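Local coordinates for protein-tyrosine-phosphatase (PDB 2Z72) that removes phosphate from phosphotyrosine in proteins as a cold-active, zinc-containing phosphatase with a calcineurin-like phosphoesterase domain, at residues A[105-117]-A[140-154]. Numbering follows the deposited sequence.
With ZN (zinc ion), chain C; ZN (zinc ion), chain B.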
# COMPACT_ATOMS: atom_id res chain seq x y z
N GLY A 105 -10.35 14.58 6.39
CA GLY A 105 -11.69 14.45 6.94
C GLY A 105 -12.20 13.01 6.92
O GLY A 105 -11.48 12.10 7.31
N GLU A 106 -13.44 12.86 6.47
CA GLU A 106 -14.08 11.59 6.37
C GLU A 106 -13.79 10.92 5.04
O GLU A 106 -14.38 9.88 4.70
CB GLU A 106 -15.60 11.69 6.56
CG GLU A 106 -15.94 12.26 7.94
CD GLU A 106 -17.41 12.25 8.24
OE1 GLU A 106 -17.74 12.41 9.42
OE2 GLU A 106 -18.17 12.08 7.27
N GLY A 107 -12.85 11.53 4.25
CA GLY A 107 -12.44 10.89 3.02
C GLY A 107 -11.76 9.56 3.27
O GLY A 107 -11.29 9.26 4.38
N HIS A 108 -11.66 8.74 2.20
CA HIS A 108 -10.91 7.52 2.17
C HIS A 108 -9.71 7.65 1.27
O HIS A 108 -9.81 8.18 0.18
CB HIS A 108 -11.76 6.33 1.73
CG HIS A 108 -12.81 5.96 2.74
ND1 HIS A 108 -13.25 4.65 2.78
CD2 HIS A 108 -13.47 6.64 3.67
CE1 HIS A 108 -14.18 4.58 3.74
NE2 HIS A 108 -14.34 5.75 4.29
N MET A 109 -8.56 7.14 1.72
CA MET A 109 -7.40 6.98 0.89
C MET A 109 -7.23 5.52 0.53
O MET A 109 -7.32 4.68 1.43
CB MET A 109 -6.12 7.45 1.66
CG MET A 109 -4.85 7.12 0.93
SD MET A 109 -3.36 7.66 1.80
CE MET A 109 -3.42 9.38 1.57
N VAL A 110 -6.95 5.20 -0.72
CA VAL A 110 -6.61 3.85 -1.12
C VAL A 110 -5.17 3.91 -1.64
O VAL A 110 -4.90 4.54 -2.65
CB VAL A 110 -7.51 3.25 -2.19
CG1 VAL A 110 -7.18 1.80 -2.39
CG2 VAL A 110 -9.00 3.42 -1.82
N MET A 111 -4.27 3.28 -0.91
CA MET A 111 -2.89 3.12 -1.40
C MET A 111 -2.76 1.69 -1.88
O MET A 111 -2.75 0.75 -1.09
CB MET A 111 -1.88 3.43 -0.27
CG MET A 111 -0.44 3.17 -0.75
SD MET A 111 0.82 3.83 0.36
CE MET A 111 0.66 5.59 0.07
N THR A 112 -2.74 1.52 -3.19
CA THR A 112 -2.88 0.19 -3.80
C THR A 112 -1.57 -0.59 -3.87
O THR A 112 -1.27 -1.18 -4.92
CB THR A 112 -3.53 0.28 -5.19
OG1 THR A 112 -2.79 1.13 -6.03
CG2 THR A 112 -4.95 0.90 -5.10
N GLY A 113 -0.82 -0.63 -2.76
CA GLY A 113 0.33 -1.51 -2.66
C GLY A 113 1.68 -0.90 -3.00
O GLY A 113 1.82 0.23 -3.45
N ASP A 114 2.69 -1.71 -2.72
CA ASP A 114 4.10 -1.46 -3.10
C ASP A 114 4.71 -0.27 -2.43
O ASP A 114 5.36 0.59 -3.03
CB ASP A 114 4.28 -1.43 -4.62
CG ASP A 114 4.41 -2.80 -5.24
OD1 ASP A 114 4.78 -2.80 -6.51
OD2 ASP A 114 4.14 -3.82 -4.59
N ILE A 115 4.59 -0.25 -1.08
CA ILE A 115 5.44 0.56 -0.23
C ILE A 115 6.87 0.06 -0.25
O ILE A 115 7.83 0.82 -0.33
CB ILE A 115 4.93 0.58 1.22
CG1 ILE A 115 3.64 1.40 1.32
CG2 ILE A 115 6.01 1.10 2.16
CD1 ILE A 115 2.95 1.36 2.65
N PHE A 116 7.04 -1.27 -0.12
CA PHE A 116 8.37 -1.86 -0.05
C PHE A 116 9.13 -1.78 -1.39
O PHE A 116 8.55 -1.73 -2.46
CB PHE A 116 8.28 -3.32 0.32
CG PHE A 116 7.94 -3.58 1.77
CD1 PHE A 116 6.63 -3.79 2.18
CD2 PHE A 116 8.94 -3.62 2.71
CE1 PHE A 116 6.37 -4.04 3.50
CE2 PHE A 116 8.66 -3.87 4.01
CZ PHE A 116 7.39 -4.10 4.42
N ASP A 117 10.44 -1.83 -1.22
CA ASP A 117 11.48 -2.14 -2.20
C ASP A 117 11.83 -0.96 -3.09
O ASP A 117 11.10 0.02 -3.22
CB ASP A 117 11.06 -3.38 -3.02
CG ASP A 117 11.10 -4.67 -2.24
OD1 ASP A 117 10.59 -5.69 -2.79
OD2 ASP A 117 11.65 -4.68 -1.11
N GLY A 140 -12.91 9.90 11.28
CA GLY A 140 -14.07 9.39 10.57
C GLY A 140 -13.88 8.99 9.12
O GLY A 140 -14.84 8.67 8.45
N GLY A 141 -12.63 9.02 8.66
CA GLY A 141 -12.24 8.56 7.34
C GLY A 141 -11.51 7.23 7.46
O GLY A 141 -11.59 6.53 8.48
N MET A 142 -10.79 6.90 6.39
CA MET A 142 -10.09 5.63 6.37
C MET A 142 -8.88 5.70 5.46
O MET A 142 -8.96 6.30 4.38
CB MET A 142 -10.94 4.46 5.85
CG MET A 142 -12.09 4.04 6.74
SD MET A 142 -12.92 2.54 6.18
CE MET A 142 -11.80 1.30 6.90
N VAL A 143 -7.81 4.98 5.86
CA VAL A 143 -6.79 4.59 4.92
C VAL A 143 -6.94 3.11 4.66
O VAL A 143 -6.98 2.29 5.58
CB VAL A 143 -5.37 4.83 5.53
CG1 VAL A 143 -4.29 4.21 4.66
CG2 VAL A 143 -5.14 6.31 5.76
N HIS A 144 -7.04 2.76 3.39
CA HIS A 144 -7.01 1.41 2.89
C HIS A 144 -5.62 1.18 2.31
O HIS A 144 -5.32 1.60 1.20
CB HIS A 144 -8.04 1.18 1.78
CG HIS A 144 -9.42 1.54 2.18
ND1 HIS A 144 -10.28 0.65 2.83
CD2 HIS A 144 -10.10 2.70 2.01
CE1 HIS A 144 -11.39 1.30 2.99
NE2 HIS A 144 -11.34 2.56 2.53
N LEU A 145 -4.75 0.51 3.10
CA LEU A 145 -3.46 0.12 2.56
C LEU A 145 -3.64 -1.28 2.00
O LEU A 145 -3.92 -2.21 2.77
CB LEU A 145 -2.40 0.07 3.63
CG LEU A 145 -1.03 -0.46 3.17
CD1 LEU A 145 -0.48 0.31 1.97
CD2 LEU A 145 -0.07 -0.44 4.32
N LEU A 146 -3.54 -1.44 0.68
CA LEU A 146 -3.68 -2.73 0.07
C LEU A 146 -2.32 -3.37 -0.10
O LEU A 146 -1.28 -2.70 -0.31
CB LEU A 146 -4.36 -2.70 -1.30
CG LEU A 146 -5.67 -1.93 -1.34
CD1 LEU A 146 -6.28 -2.03 -2.73
CD2 LEU A 146 -6.65 -2.43 -0.28
N MET A 147 -2.28 -4.69 -0.03
CA MET A 147 -1.06 -5.45 -0.32
C MET A 147 -0.74 -5.49 -1.79
O MET A 147 -1.57 -5.85 -2.62
CB MET A 147 -1.21 -6.89 0.13
CG MET A 147 -1.42 -7.10 1.62
SD MET A 147 0.11 -6.91 2.59
CE MET A 147 0.88 -8.47 2.35
N GLY A 148 0.48 -5.10 -2.13
CA GLY A 148 0.99 -5.27 -3.47
C GLY A 148 1.88 -6.43 -3.62
O GLY A 148 2.14 -7.20 -2.66
N ASN A 149 2.45 -6.64 -4.82
CA ASN A 149 3.34 -7.77 -4.98
C ASN A 149 4.61 -7.63 -4.13
O ASN A 149 5.08 -8.68 -3.66
CB ASN A 149 3.69 -8.05 -6.47
CG ASN A 149 4.42 -6.96 -7.16
OD1 ASN A 149 4.03 -5.80 -7.10
ND2 ASN A 149 5.46 -7.27 -7.93
N HIS A 150 5.10 -6.41 -3.93
CA HIS A 150 6.31 -6.32 -3.09
C HIS A 150 6.03 -6.55 -1.62
O HIS A 150 6.90 -7.09 -0.92
CB HIS A 150 7.03 -5.01 -3.33
CG HIS A 150 7.71 -5.04 -4.69
ND1 HIS A 150 9.06 -5.31 -4.81
CD2 HIS A 150 7.19 -4.89 -5.92
CE1 HIS A 150 9.32 -5.30 -6.09
NE2 HIS A 150 8.25 -5.05 -6.81
N GLU A 151 4.87 -6.21 -1.07
CA GLU A 151 4.53 -6.63 0.28
C GLU A 151 4.56 -8.15 0.39
O GLU A 151 5.07 -8.71 1.35
CB GLU A 151 3.18 -6.08 0.74
CG GLU A 151 3.14 -4.62 1.09
CD GLU A 151 3.41 -3.71 -0.08
OE1 GLU A 151 4.18 -2.76 0.06
OE2 GLU A 151 2.78 -3.97 -1.14
N GLN A 152 3.94 -8.83 -0.60
CA GLN A 152 3.90 -10.27 -0.57
C GLN A 152 5.31 -10.89 -0.68
O GLN A 152 5.68 -11.81 0.06
CB GLN A 152 3.01 -10.82 -1.70
CG GLN A 152 1.55 -10.40 -1.56
CD GLN A 152 0.70 -10.74 -2.77
OE1 GLN A 152 1.22 -10.87 -3.88
NE2 GLN A 152 -0.59 -10.88 -2.53
N MET A 153 6.10 -10.33 -1.57
CA MET A 153 7.47 -10.83 -1.76
C MET A 153 8.28 -10.68 -0.47
O MET A 153 8.86 -11.63 0.03
CB MET A 153 8.16 -10.09 -2.90
CG MET A 153 7.82 -10.82 -4.22
SD MET A 153 8.81 -10.27 -5.60
CE MET A 153 8.14 -8.66 -5.96
N VAL A 154 8.30 -9.48 0.12
CA VAL A 154 9.07 -9.24 1.33
C VAL A 154 8.61 -10.16 2.42
O VAL A 154 9.43 -10.81 3.10
CB VAL A 154 9.01 -7.77 1.75
CG1 VAL A 154 9.50 -7.58 3.15
CG2 VAL A 154 9.84 -6.93 0.74
ZN ZN C . 3.87 -4.05 -8.19
ZN ZN B . 5.53 -1.29 -7.86
O HOH W 1 -15.72 7.85 5.96
O HOH W 2 6.08 0.01 -9.45
O HOH W 3 5.19 -2.85 -9.02
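The carboxylate of Glu151 lies against the backbone of the 113-116 loop, where OE2 takes the N-H of Asp114 on its syn side at 2.8 Å while OE1 meets the N-H of Phe116 almost head-on. OE2 also accepts the N-H of Gly148 on its anti side, so two donors hold one oxygen; a bend at chi2 (64°) folds the chain back to reach them. With the carboxylate gone, as in an alanine here, the N-H groups of Asp114, Phe116 and Gly148 would probably lose their acceptor, and the metal-bearing loop would be likely to shift. Packing is close where Gly113 meets Gly148, their CA atoms 3.9 Å apart: a CB on Gly113 would run into Gly148 CA, and one on Gly148 into Asp114 OD2. Asp114 divides its carboxylate: OD1 bridges both zinc ions, and OD2 receives the N-H of His150 at 2.8 Å. Asn149 OD1 binds one of these ions at 2.1 Å, and Asp78, His80, His207 and His286, with a water bridging the two ions and a second water on one of them, complete the pair of sites. Beyond them, His150 ND1 gives a straight, in-plane bond of 2.6 Å to the anti lone pair of Asp117 OD1. Farther back, strands 108-111 and 142-145 run parallel, and His108 ND1 joins His144 NE2 at 2.8 Å while Met142 CB sits over the centre of the His108 ring. The far end opens to solvent at Glu106 and Gly140, where one water links their carbonyl oxygens and His108 NE2, though Gly141 still packs closely against Gly107 O. The strands belong to a beta-alpha-beta unit through helix 122-138, their C-terminal loops carrying ligands of the dinuclear metal centre characteristic of calcineurin-like phosphoesterases.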